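Ribonucleoside-diphosphate reductase subunit beta (Streptococcus sanguinis, PDB 4N83) supplies the dimetal small subunit of a class Ib ribonucleotide reductase, an enzyme that makes deoxyribonucleotides from ribonucleotides and works with either iron or manganese. Local coordinates at residues A[23-28]-A[188-193]; A[30-35]-A[100-105]; A[37-42]-A[177-182]; A[72-77]-A[92-97]. One frame throughout, in Å; residues are numbered along the deposited sequence.

In the fold
All four contacts lie in the helical fold of the small subunit. Contacts 1 and 4 each supply one glutamate to the dimanganese site. E191 of contact 1 and E97 of contact 4 each bridge the two manganese ions, and the centres of contacts 1 and 4 are about 14 Å apart. Contact 2 joins the site through H100, and W30 of contact 2 reaches D190 of contact 1. The centres of contacts 1 and 2 are about 15 Å apart. Contact 3 sits farther out, with its centre about 22 Å from that of contact 1. It shares helix 178-206 with contact 1 and touches contact 2 where I35 meets N179. Contacts 2 and 4 share helix 84-111, and both reach the second subunit.

Contact 1 (A[23-28]-A[188-193]); sequences EKLTEQ and IRDESV. With MN (manganese (II) ion), chain J; MN (manganese (II) ion), chain I.
Q28 and R189 meet at the outer side of the dimanganese site of a ferritin-like helical bundle. Helix 16-27 runs antiparallel to helix 178-206 here, at 167°, with the short axes 10.5 Å apart. Q28 is the first residue past the end of its helix. Its CB points at the other helix. Q28 CG lies over one face of the R189 guanidinium, 3.5 Å from R189 NE. R189 bends at chi3 (72°), which brings NE alongside Q28. R189 NH2 ends 3.5 Å from Q28 CA. D190 lies next to Q28, and its OD2 is hydrogen-bonded to W30 NE1 and H100 NE2. The other half of the contact is apolar. L25 and V193 slide past each other in opposite directions, with L25 CD2 4.1 Å from V193 CG1. K24 is at the exposed margin, and its CD lies 4.0 Å from V193 CG2. L25 also rests on V89 and N92 of helix 84-111. E191 points away from helix 16-27 and begins the ExxH motif completed by H194. Its carboxylate bridges the two metals, in company with E97 and E157. E191 OE2 is 2.2 Å from the manganese of chain J, and E191 OE1 is 2.4 Å from the manganese of chain I.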
loop_
_atom_site.group_PDB
_atom_site.type_symbol
_atom_site.label_atom_id
_atom_site.label_comp_id
_atom_site.label_asym_id
_atom_site.label_seq_id
_atom_site.Cartn_x
_atom_site.Cartn_y
_atom_site.Cartn_z
ATOM N N GLU A 23 7.079 -7.666 9.060
ATOM C CA GLU A 23 8.499 -7.396 9.282
ATOM C C GLU A 23 9.321 -7.632 8.021
ATOM O O GLU A 23 10.016 -6.732 7.551
ATOM C CB GLU A 23 9.045 -8.275 10.411
ATOM C CG GLU A 23 8.696 -7.787 11.810
ATOM C CD GLU A 23 9.207 -8.710 12.906
ATOM O OE1 GLU A 23 9.519 -9.887 12.614
ATOM O OE2 GLU A 23 9.290 -8.254 14.068
ATOM N N LYS A 24 9.222 -8.842 7.479
ATOM C CA LYS A 24 10.017 -9.245 6.320
ATOM C C LYS A 24 9.782 -8.352 5.107
ATOM O O LYS A 24 10.734 -7.906 4.472
ATOM C CB LYS A 24 9.730 -10.706 5.955
ATOM C CG LYS A 24 10.500 -11.204 4.739
ATOM C CD LYS A 24 10.896 -12.666 4.870
ATOM C CE LYS A 24 12.120 -12.829 5.760
ATOM N NZ LYS A 24 12.573 -14.245 5.838
ATOM N N LEU A 25 8.516 -8.090 4.795
ATOM C CA LEU A 25 8.169 -7.295 3.616
ATOM C C LEU A 25 8.577 -5.829 3.757
ATOM O O LEU A 25 9.092 -5.235 2.810
ATOM C CB LEU A 25 6.673 -7.399 3.307
ATOM C CG LEU A 25 6.199 -8.724 2.703
ATOM C CD1 LEU A 25 4.685 -8.855 2.802
ATOM C CD2 LEU A 25 6.653 -8.856 1.256
ATOM N N THR A 26 8.351 -5.251 4.934
ATOM C CA THR A 26 8.764 -3.874 5.200
ATOM C C THR A 26 10.288 -3.732 5.177
ATOM O O THR A 26 10.819 -2.739 4.681
ATOM C CB THR A 26 8.229 -3.371 6.553
ATOM O OG1 THR A 26 8.561 -4.311 7.585
ATOM C CG2 THR A 26 6.718 -3.181 6.491
ATOM N N GLU A 27 10.984 -4.728 5.721
ATOM C CA GLU A 27 12.443 -4.794 5.624
ATOM C C GLU A 27 12.894 -5.004 4.175
ATOM O O GLU A 27 13.988 -4.583 3.795
ATOM C CB GLU A 27 12.998 -5.912 6.511
ATOM C CG GLU A 27 12.988 -5.596 8.000
ATOM C CD GLU A 27 13.462 -6.759 8.858
ATOM O OE1 GLU A 27 13.344 -7.926 8.422
ATOM O OE2 GLU A 27 13.955 -6.507 9.978
ATOM N N GLN A 28 12.048 -5.654 3.375
ATOM C CA GLN A 28 12.305 -5.846 1.944
ATOM C C GLN A 28 11.726 -4.714 1.078
ATOM O O GLN A 28 11.299 -4.953 -0.052
ATOM C CB GLN A 28 11.738 -7.194 1.478
ATOM C CG GLN A 28 12.533 -8.407 1.930
ATOM C CD GLN A 28 11.924 -9.716 1.456
ATOM O OE1 GLN A 28 11.126 -9.741 0.515
ATOM N NE2 GLN A 28 12.301 -10.814 2.103
ATOM N N ILE A 188 11.238 -10.868 -7.439
ATOM C CA ILE A 188 11.090 -12.284 -7.094
ATOM C C ILE A 188 11.209 -12.499 -5.579
ATOM O O ILE A 188 10.524 -13.356 -5.017
ATOM C CB ILE A 188 12.130 -13.160 -7.837
ATOM C CG1 ILE A 188 11.901 -13.091 -9.354
ATOM C CG2 ILE A 188 12.059 -14.610 -7.368
ATOM C CD1 ILE A 188 13.122 -13.447 -10.176
ATOM N N ARG A 189 12.073 -11.722 -4.926
ATOM C CA ARG A 189 12.225 -11.793 -3.471
ATOM C C ARG A 189 10.924 -11.424 -2.757
ATOM O O ARG A 189 10.556 -12.058 -1.767
ATOM C CB ARG A 189 13.357 -10.876 -2.993
ATOM C CG ARG A 189 13.748 -11.087 -1.536
ATOM C CD ARG A 189 14.852 -10.138 -1.101
ATOM N NE ARG A 189 14.386 -8.758 -0.961
ATOM C CZ ARG A 189 15.162 -7.724 -0.634
ATOM N NH1 ARG A 189 16.460 -7.895 -0.406
ATOM N NH2 ARG A 189 14.637 -6.508 -0.533
ATOM N N ASP A 190 10.237 -10.399 -3.260
ATOM C CA ASP A 190 8.944 -9.987 -2.707
ATOM C C ASP A 190 7.851 -11.004 -3.015
ATOM O O ASP A 190 7.070 -11.362 -2.132
ATOM C CB ASP A 190 8.524 -8.612 -3.245
ATOM C CG ASP A 190 9.278 -7.466 -2.595
ATOM O OD1 ASP A 190 9.692 -7.593 -1.421
ATOM O OD2 ASP A 190 9.446 -6.424 -3.262
ATOM N N GLU A 191 7.796 -11.461 -4.263
ATOM C CA GLU A 191 6.748 -12.388 -4.695
ATOM C C GLU A 191 6.914 -13.787 -4.105
ATOM O O GLU A 191 5.934 -14.516 -3.954
ATOM C CB GLU A 191 6.670 -12.460 -6.226
ATOM C CG GLU A 191 6.217 -11.169 -6.901
ATOM C CD GLU A 191 4.870 -10.663 -6.409
ATOM O OE1 GLU A 191 4.081 -11.462 -5.861
ATOM O OE2 GLU A 191 4.596 -9.455 -6.562
ATOM N N SER A 192 8.146 -14.160 -3.771
ATOM C CA SER A 192 8.400 -15.418 -3.070
ATOM C C SER A 192 7.725 -15.417 -1.697
ATOM O O SER A 192 7.187 -16.436 -1.264
ATOM C CB SER A 192 9.905 -15.656 -2.920
ATOM O OG SER A 192 10.166 -16.896 -2.288
ATOM N N VAL A 193 7.749 -14.264 -1.030
ATOM C CA VAL A 193 7.126 -14.101 0.286
ATOM C C VAL A 193 5.606 -13.935 0.178
ATOM O O VAL A 193 4.868 -14.393 1.055
ATOM C CB VAL A 193 7.726 -12.896 1.050
ATOM C CG1 VAL A 193 7.049 -12.720 2.406
ATOM C CG2 VAL A 193 9.228 -13.071 1.230
HETATM MN MN MN J . 4.146 -8.595 -8.537
HETATM MN MN MN I . 1.921 -10.779 -4.976
#

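Contact 2 (A[30-35]-A[100-105]); sequences WLDTRI and HAKSYS
W30 and H100 both probably donate to one oxygen, OD2 of D190 in helix 178-206, W30 through NE1 and H100 through NE2. The carboxylate thus joins two rings that also touch directly. W30 CZ2 lies 3.6 Å from H100 CD2, at the edge of the imidazole and near its plane. The ring planes are 21° apart, and the rings meet rim to rim with neither over the other. W30 CG sits between its backbone N and carbonyl carbon (chi1 62°), and the far rim of the indole, CZ2 and CH2, does the touching. S103 CB meets the indole obliquely, 4.0 Å from W30 CH2. The hydroxyl of S103 turns back along its own helix and donates to H100 O at 2.6 Å, from above the carbonyl plane. This helix, 84-111, belongs to the ferritin-like bundle. H100 ends an ExxH motif there, and its ND1 faces the manganese of chain J. The Trp-Asp-His link resembles the radical-transfer chain of related small subunits. Y104, probably the active-site tyrosine, points away from the 30-35 loop, and its OH bonds to D66. D32 points its CB at helix 84-111. That CB packs on S103 CA at 4.0 Å, and D32 OD1 bonds to S106 OG. K102 crosses D32 at about a right angle, with NZ 4.1 Å from D32 OD1, too far for a salt bridge. K102 also packs on W22 of the second subunit.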
loop_
_atom_site.group_PDB
_atom_site.type_symbol
_atom_site.label_atom_id
_atom_site.label_comp_id
_atom_site.label_asym_id
_atom_site.label_seq_id
_atom_site.Cartn_x
_atom_site.Cartn_y
_atom_site.Cartn_z
ATOM N N TRP A 30 11.977 -1.425 -1.311
ATOM C CA TRP A 30 12.940 -0.940 -2.308
ATOM C C TRP A 30 12.306 -0.041 -3.371
ATOM O O TRP A 30 11.082 -0.009 -3.528
ATOM C CB TRP A 30 13.645 -2.116 -2.986
ATOM C CG TRP A 30 12.727 -3.029 -3.742
ATOM C CD1 TRP A 30 11.975 -4.041 -3.229
ATOM C CD2 TRP A 30 12.477 -3.017 -5.152
ATOM N NE1 TRP A 30 11.266 -4.660 -4.228
ATOM C CE2 TRP A 30 11.555 -4.050 -5.420
ATOM C CE3 TRP A 30 12.938 -2.230 -6.214
ATOM C CZ2 TRP A 30 11.086 -4.320 -6.708
ATOM C CZ3 TRP A 30 12.471 -2.499 -7.496
ATOM C CH2 TRP A 30 11.554 -3.537 -7.730
ATOM N N LEU A 31 13.160 0.683 -4.094
ATOM C CA LEU A 31 12.731 1.568 -5.178
ATOM C C LEU A 31 13.635 1.437 -6.404
ATOM O O LEU A 31 14.839 1.210 -6.285
ATOM C CB LEU A 31 12.717 3.027 -4.708
ATOM C CG LEU A 31 11.560 3.459 -3.804
ATOM C CD1 LEU A 31 11.820 4.849 -3.243
ATOM C CD2 LEU A 31 10.235 3.424 -4.552
ATOM N N ASP A 32 13.035 1.597 -7.580
ATOM C CA ASP A 32 13.758 1.524 -8.854
ATOM C C ASP A 32 14.732 2.687 -9.067
ATOM O O ASP A 32 15.680 2.569 -9.845
ATOM C CB ASP A 32 12.772 1.453 -10.032
ATOM C CG ASP A 32 11.713 2.545 -9.987
ATOM O OD1 ASP A 32 11.844 3.536 -10.734
ATOM O OD2 ASP A 32 10.754 2.413 -9.196
ATOM N N THR A 33 14.495 3.801 -8.378
ATOM C CA THR A 33 15.325 5.000 -8.512
ATOM C C THR A 33 16.729 4.857 -7.903
ATOM O O THR A 33 17.620 5.646 -8.220
ATOM C CB THR A 33 14.631 6.221 -7.878
ATOM O OG1 THR A 33 14.162 5.879 -6.568
ATOM C CG2 THR A 33 13.451 6.669 -8.732
ATOM N N ARG A 34 16.919 3.862 -7.037
ATOM C CA ARG A 34 18.228 3.596 -6.429
ATOM C C ARG A 34 19.181 2.904 -7.406
ATOM O O ARG A 34 20.363 3.244 -7.475
ATOM C CB ARG A 34 18.076 2.717 -5.183
ATOM C CG ARG A 34 17.223 3.316 -4.077
ATOM C CD ARG A 34 17.016 2.309 -2.956
ATOM N NE ARG A 34 16.154 2.823 -1.894
ATOM C CZ ARG A 34 15.814 2.147 -0.797
ATOM N NH1 ARG A 34 16.257 0.909 -0.595
ATOM N NH2 ARG A 34 15.022 2.712 0.109
ATOM N N ILE A 35 18.658 1.932 -8.154
ATOM C CA ILE A 35 19.467 1.099 -9.048
ATOM C C ILE A 35 19.957 1.897 -10.264
ATOM O O ILE A 35 19.152 2.531 -10.946
ATOM C CB ILE A 35 18.667 -0.136 -9.529
ATOM C CG1 ILE A 35 18.342 -1.054 -8.345
ATOM C CG2 ILE A 35 19.441 -0.909 -10.591
ATOM C CD1 ILE A 35 17.251 -2.066 -8.626
ATOM N N HIS A 100 6.509 -2.796 -8.427
ATOM C CA HIS A 100 6.871 -3.778 -9.449
ATOM C C HIS A 100 6.403 -3.316 -10.830
ATOM O O HIS A 100 7.131 -3.443 -11.815
ATOM C CB HIS A 100 6.269 -5.156 -9.138
ATOM C CG HIS A 100 6.710 -5.734 -7.829
ATOM N ND1 HIS A 100 6.082 -6.813 -7.244
ATOM C CD2 HIS A 100 7.699 -5.371 -6.979
ATOM C CE1 HIS A 100 6.676 -7.098 -6.099
ATOM N NE2 HIS A 100 7.660 -6.237 -5.913
ATOM N N ALA A 101 5.189 -2.776 -10.892
ATOM C CA ALA A 101 4.630 -2.266 -12.142
ATOM C C ALA A 101 5.429 -1.073 -12.675
ATOM O O ALA A 101 5.672 -0.973 -13.881
ATOM C CB ALA A 101 3.171 -1.882 -11.949
ATOM N N LYS A 102 5.836 -0.181 -11.774
ATOM C CA LYS A 102 6.619 0.998 -12.152
ATOM C C LYS A 102 8.039 0.634 -12.590
ATOM O O LYS A 102 8.539 1.174 -13.577
ATOM C CB LYS A 102 6.676 2.014 -11.002
ATOM C CG LYS A 102 7.575 3.212 -11.284
ATOM C CD LYS A 102 7.479 4.271 -10.201
ATOM C CE LYS A 102 8.618 5.275 -10.310
ATOM N NZ LYS A 102 8.639 5.976 -11.623
ATOM N N SER A 103 8.677 -0.277 -11.857
ATOM C CA SER A 103 10.077 -0.648 -12.105
ATOM C C SER A 103 10.378 -0.978 -13.573
ATOM O O SER A 103 11.473 -0.693 -14.062
ATOM C CB SER A 103 10.487 -1.821 -11.211
ATOM O OG SER A 103 9.613 -2.923 -11.373
ATOM N N TYR A 104 9.409 -1.573 -14.267
ATOM C CA TYR A 104 9.555 -1.886 -15.690
ATOM C C TYR A 104 9.719 -0.624 -16.538
ATOM O O TYR A 104 10.504 -0.612 -17.487
ATOM C CB TYR A 104 8.352 -2.680 -16.203
ATOM C CG TYR A 104 8.100 -3.980 -15.474
ATOM C CD1 TYR A 104 9.056 -4.991 -15.461
ATOM C CD2 TYR A 104 6.899 -4.206 -14.809
ATOM C CE1 TYR A 104 8.826 -6.187 -14.798
ATOM C CE2 TYR A 104 6.658 -5.396 -14.146
ATOM C CZ TYR A 104 7.623 -6.385 -14.141
ATOM O OH TYR A 104 7.387 -7.571 -13.482
ATOM N N SER A 105 8.974 0.427 -16.194
ATOM C CA SER A 105 9.045 1.702 -16.917
ATOM C C SER A 105 10.433 2.345 -16.828
ATOM O O SER A 105 10.879 2.996 -17.776
ATOM C CB SER A 105 7.982 2.679 -16.401
ATOM O OG SER A 105 6.681 2.123 -16.489
#

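Contact 3 (A[37-42]-A[177-182]); sequences LSNDLD and LANVAE
D40 and N179 form the close-fitting part of this contact, where a buried carboxylate meets the first turn of helix 178-206. D40 CB points at the helix. D40 OD2 accepts from two backbone amides. The bond from V180 N is 3.2 Å long and fairly straight, at 157°, and comes from above the carboxylate plane. The bond from N179 N to D40 OD2 is shorter, 2.8 Å, but bent and weak. The other oxygen takes the side-chain amide, with N179 ND2 2.7 Å from D40 OD1, again a weak bond. The amide and carboxylate planes are 25° apart. The positive end of the helix dipole would probably help to stabilise this carboxylate. L177 holds the N-cap position, with a left-handed backbone. Packing is looser around this grip. L37 CD2 lies 4.1 Å from V180 CG2; both residues are buried. The solvent side carries N39 and A178, both exposed. There N39 CB approaches N179 ND2 at 3.7 Å, and the A178 side chain makes little contact. The contact thus ties the 3-10 segment 38-40, which leads into helix 41-44, to the start of helix 178-206. L37 and V180 lean on helix 84-111, through S106, T110 and I107, while L177 packs on Y171 of helix 162-173.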
loop_
_atom_site.group_PDB
_atom_site.type_symbol
_atom_site.label_atom_id
_atom_site.label_comp_id
_atom_site.label_asym_id
_atom_site.label_seq_id
_atom_site.Cartn_x
_atom_site.Cartn_y
_atom_site.Cartn_z
ATOM N N LEU A 37 20.691 2.026 -13.796
ATOM C CA LEU A 37 20.410 1.268 -15.018
ATOM C C LEU A 37 21.280 1.693 -16.207
ATOM O O LEU A 37 21.410 0.946 -17.179
ATOM C CB LEU A 37 18.927 1.395 -15.385
ATOM C CG LEU A 37 17.963 0.725 -14.396
ATOM C CD1 LEU A 37 16.579 1.351 -14.465
ATOM C CD2 LEU A 37 17.891 -0.775 -14.647
ATOM N N SER A 38 21.871 2.886 -16.126
ATOM C CA SER A 38 22.697 3.427 -17.212
ATOM C C SER A 38 24.003 2.655 -17.427
ATOM O O SER A 38 24.588 2.716 -18.510
ATOM C CB SER A 38 23.016 4.903 -16.955
ATOM O OG SER A 38 23.809 5.062 -15.791
ATOM N N ASN A 39 24.454 1.934 -16.399
ATOM C CA ASN A 39 25.666 1.114 -16.493
ATOM C C ASN A 39 25.474 -0.168 -17.311
ATOM O O ASN A 39 26.455 -0.819 -17.671
ATOM C CB ASN A 39 26.183 0.747 -15.095
ATOM C CG ASN A 39 26.502 1.966 -14.239
ATOM O OD1 ASN A 39 26.483 1.888 -13.011
ATOM N ND2 ASN A 39 26.794 3.094 -14.880
ATOM N N ASP A 40 24.222 -0.528 -17.597
ATOM C CA ASP A 40 23.908 -1.706 -18.414
ATOM C C ASP A 40 23.680 -1.379 -19.892
ATOM O O ASP A 40 23.347 -2.268 -20.679
ATOM C CB ASP A 40 22.683 -2.429 -17.849
ATOM C CG ASP A 40 22.965 -3.093 -16.520
ATOM O OD1 ASP A 40 23.871 -2.626 -15.798
ATOM O OD2 ASP A 40 22.282 -4.086 -16.196
ATOM N N LEU A 41 23.867 -0.115 -20.269
ATOM C CA LEU A 41 23.783 0.289 -21.674
ATOM C C LEU A 41 24.962 -0.235 -22.496
ATOM O O LEU A 41 24.880 -0.301 -23.722
ATOM C CB LEU A 41 23.698 1.815 -21.798
ATOM C CG LEU A 41 22.348 2.435 -21.430
ATOM C CD1 LEU A 41 22.463 3.945 -21.282
ATOM C CD2 LEU A 41 21.289 2.077 -22.465
ATOM N N ASP A 42 26.051 -0.599 -21.821
ATOM C CA ASP A 42 27.222 -1.170 -22.486
ATOM C C ASP A 42 26.951 -2.597 -22.970
ATOM O O ASP A 42 27.367 -2.968 -24.067
ATOM C CB ASP A 42 28.432 -1.154 -21.544
ATOM C CG ASP A 42 29.746 -1.345 -22.275
ATOM O OD1 ASP A 42 30.508 -2.260 -21.900
ATOM O OD2 ASP A 42 30.019 -0.582 -23.226
ATOM N N LEU A 177 23.609 -7.792 -18.210
ATOM C CA LEU A 177 22.433 -7.060 -17.721
ATOM C C LEU A 177 22.265 -7.213 -16.203
ATOM O O LEU A 177 21.253 -7.731 -15.727
ATOM C CB LEU A 177 21.164 -7.526 -18.451
ATOM C CG LEU A 177 21.174 -7.474 -19.981
ATOM C CD1 LEU A 177 19.900 -8.093 -20.534
ATOM C CD2 LEU A 177 21.339 -6.049 -20.489
ATOM N N ALA A 178 23.264 -6.746 -15.457
ATOM C CA ALA A 178 23.324 -6.950 -14.004
ATOM C C ALA A 178 22.275 -6.139 -13.242
ATOM O O ALA A 178 21.566 -6.677 -12.391
ATOM C CB ALA A 178 24.718 -6.622 -13.486
ATOM N N ASN A 179 22.189 -4.847 -13.549
ATOM C CA ASN A 179 21.229 -3.951 -12.899
ATOM C C ASN A 179 19.785 -4.205 -13.334
ATOM O O ASN A 179 18.854 -4.003 -12.555
ATOM C CB ASN A 179 21.604 -2.490 -13.161
ATOM C CG ASN A 179 22.949 -2.119 -12.560
ATOM O OD1 ASN A 179 23.209 -2.385 -11.387
ATOM N ND2 ASN A 179 23.809 -1.496 -13.361
ATOM N N VAL A 180 19.608 -4.647 -14.579
ATOM C CA VAL A 180 18.289 -5.027 -15.092
ATOM C C VAL A 180 17.843 -6.351 -14.463
ATOM O O VAL A 180 16.648 -6.627 -14.367
ATOM C CB VAL A 180 18.289 -5.154 -16.635
ATOM C CG1 VAL A 180 16.909 -5.553 -17.151
ATOM C CG2 VAL A 180 18.739 -3.849 -17.282
ATOM N N ALA A 181 18.808 -7.166 -14.044
ATOM C CA ALA A 181 18.518 -8.420 -13.353
ATOM C C ALA A 181 18.188 -8.187 -11.879
ATOM O O ALA A 181 17.257 -8.793 -11.353
ATOM C CB ALA A 181 19.687 -9.382 -13.489
ATOM N N GLU A 182 18.954 -7.314 -11.220
ATOM C CA GLU A 182 18.749 -7.003 -9.795
ATOM C C GLU A 182 17.359 -6.438 -9.505
ATOM O O GLU A 182 16.756 -6.757 -8.480
ATOM C CB GLU A 182 19.819 -6.023 -9.280
ATOM C CG GLU A 182 21.008 -6.688 -8.596
ATOM C CD GLU A 182 20.684 -7.246 -7.216
ATOM O OE1 GLU A 182 21.506 -8.024 -6.686
ATOM O OE2 GLU A 182 19.617 -6.913 -6.655
#

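Contact 4 (A[72-77]-A[92-97]); sequences SGVDAL and NIQFME. With MN (manganese (II) ion), chain J; MN (manganese (II) ion), chain I.
V74 carries the apolar contact with I93 and Q94. V74 CG1, anti to the backbone N (chi1 -177°), lies 3.7 Å from Q94 CB. The other branch, V74 CG2, lies 3.9 Å from I93 CG2 and 4.1 Å from E97 CG. Helices 49-78 and 84-111 follow each other in the chain and run antiparallel here, at 172° and 9.4 Å between the short axes. They are neighbouring helices of the ferritin-like bundle around the dimetal site. No hydrogen bond joins the two segments. Q94, whose extended chain crosses V74 at a slant, has its amide bonded to residues beside them, NE2 to S70 O and OE1 to R78 NH2. D75 faces the subunit interface, close to D75 of the second subunit, with R78 of that subunit as a long, weak ion-pair partner. The metal contacts belong to E97, the first residue of an ExxH motif. Its chain bends at chi2 (-71°), and the carboxylate bridges the ions. E97 OE1 is 2.2 Å from the manganese of chain J, and E97 OE2 is 2.2 Å from the manganese of chain I.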
loop_
_atom_site.group_PDB
_atom_site.type_symbol
_atom_site.label_atom_id
_atom_site.label_comp_id
_atom_site.label_asym_id
_atom_site.label_seq_id
_atom_site.Cartn_x
_atom_site.Cartn_y
_atom_site.Cartn_z
ATOM N N SER A 72 -6.583 -4.153 -8.865
ATOM C CA SER A 72 -7.741 -4.990 -8.509
ATOM C C SER A 72 -7.398 -6.295 -7.784
ATOM O O SER A 72 -8.228 -6.823 -7.042
ATOM C CB SER A 72 -8.555 -5.321 -9.766
ATOM O OG SER A 72 -7.879 -6.257 -10.589
ATOM N N GLY A 73 -6.193 -6.818 -8.005
ATOM C CA GLY A 73 -5.802 -8.127 -7.475
ATOM C C GLY A 73 -5.772 -8.212 -5.958
ATOM O O GLY A 73 -6.431 -9.071 -5.367
ATOM N N VAL A 74 -5.009 -7.322 -5.329
ATOM C CA VAL A 74 -4.899 -7.294 -3.868
ATOM C C VAL A 74 -6.160 -6.687 -3.247
ATOM O O VAL A 74 -6.510 -7.002 -2.107
ATOM C CB VAL A 74 -3.651 -6.512 -3.398
ATOM C CG1 VAL A 74 -3.525 -6.565 -1.879
ATOM C CG2 VAL A 74 -2.389 -7.065 -4.051
ATOM N N ASP A 75 -6.831 -5.817 -4.003
ATOM C CA ASP A 75 -8.122 -5.247 -3.599
ATOM C C ASP A 75 -9.144 -6.352 -3.321
ATOM O O ASP A 75 -9.873 -6.296 -2.329
ATOM C CB ASP A 75 -8.650 -4.304 -4.690
ATOM C CG ASP A 75 -9.904 -3.553 -4.268
ATOM O OD1 ASP A 75 -9.908 -2.950 -3.174
ATOM O OD2 ASP A 75 -10.886 -3.558 -5.039
ATOM N N ALA A 76 -9.185 -7.351 -4.201
ATOM C CA ALA A 76 -10.062 -8.508 -4.032
ATOM C C ALA A 76 -9.666 -9.346 -2.816
ATOM O O ALA A 76 -10.523 -9.761 -2.034
ATOM C CB ALA A 76 -10.045 -9.367 -5.287
ATOM N N LEU A 77 -8.365 -9.583 -2.662
ATOM C CA LEU A 77 -7.837 -10.378 -1.551
ATOM C C LEU A 77 -8.064 -9.727 -0.183
ATOM O O LEU A 77 -8.187 -10.425 0.823
ATOM C CB LEU A 77 -6.340 -10.640 -1.751
ATOM C CG LEU A 77 -5.966 -11.527 -2.943
ATOM C CD1 LEU A 77 -4.490 -11.381 -3.293
ATOM C CD2 LEU A 77 -6.306 -12.985 -2.663
ATOM N N ASN A 92 0.574 -3.134 2.390
ATOM C CA ASN A 92 1.988 -3.219 2.033
ATOM C C ASN A 92 2.208 -4.030 0.755
ATOM O O ASN A 92 3.000 -3.637 -0.102
ATOM C CB ASN A 92 2.796 -3.837 3.180
ATOM C CG ASN A 92 4.208 -4.198 2.768
ATOM O OD1 ASN A 92 4.511 -5.365 2.537
ATOM N ND2 ASN A 92 5.070 -3.195 2.647
ATOM N N ILE A 93 1.511 -5.160 0.636
ATOM C CA ILE A 93 1.603 -6.000 -0.559
ATOM C C ILE A 93 1.172 -5.213 -1.792
ATOM O O ILE A 93 1.880 -5.198 -2.796
ATOM C CB ILE A 93 0.742 -7.279 -0.440
ATOM C CG1 ILE A 93 1.324 -8.218 0.623
ATOM C CG2 ILE A 93 0.666 -8.003 -1.783
ATOM C CD1 ILE A 93 0.371 -9.288 1.110
ATOM N N GLN A 94 0.019 -4.554 -1.701
ATOM C CA GLN A 94 -0.544 -3.818 -2.835
ATOM C C GLN A 94 0.348 -2.670 -3.301
ATOM O O GLN A 94 0.457 -2.417 -4.505
ATOM C CB GLN A 94 -1.929 -3.272 -2.492
ATOM C CG GLN A 94 -2.679 -2.750 -3.706
ATOM C CD GLN A 94 -4.094 -2.326 -3.384
ATOM O OE1 GLN A 94 -4.370 -1.827 -2.292
ATOM N NE2 GLN A 94 -5.005 -2.523 -4.335
ATOM N N PHE A 95 0.967 -1.972 -2.351
ATOM C CA PHE A 95 1.912 -0.901 -2.676
ATOM C C PHE A 95 3.129 -1.443 -3.428
ATOM O O PHE A 95 3.540 -0.871 -4.438
ATOM C CB PHE A 95 2.357 -0.157 -1.412
ATOM C CG PHE A 95 3.636 0.616 -1.582
ATOM C CD1 PHE A 95 3.743 1.614 -2.543
ATOM C CD2 PHE A 95 4.736 0.344 -0.781
ATOM C CE1 PHE A 95 4.924 2.318 -2.704
ATOM C CE2 PHE A 95 5.917 1.048 -0.934
ATOM C CZ PHE A 95 6.012 2.038 -1.896
ATOM N N MET A 96 3.697 -2.542 -2.940
ATOM C CA MET A 96 4.857 -3.157 -3.591
ATOM C C MET A 96 4.524 -3.693 -4.986
ATOM O O MET A 96 5.393 -3.725 -5.853
ATOM C CB MET A 96 5.454 -4.272 -2.720
ATOM C CG MET A 96 6.125 -3.792 -1.438
ATOM S SD MET A 96 7.291 -2.429 -1.654
ATOM C CE MET A 96 8.366 -3.084 -2.928
ATOM N N GLU A 97 3.274 -4.101 -5.201
ATOM C CA GLU A 97 2.829 -4.528 -6.531
ATOM C C GLU A 97 2.844 -3.357 -7.521
ATOM O O GLU A 97 3.099 -3.552 -8.710
ATOM C CB GLU A 97 1.429 -5.157 -6.479
ATOM C CG GLU A 97 1.310 -6.423 -5.632
ATOM C CD GLU A 97 1.997 -7.640 -6.229
ATOM O OE1 GLU A 97 2.704 -7.507 -7.250
ATOM O OE2 GLU A 97 1.832 -8.744 -5.667
HETATM MN MN MN J . 4.146 -8.595 -8.537
HETATM MN MN MN I . 1.921 -10.779 -4.976
#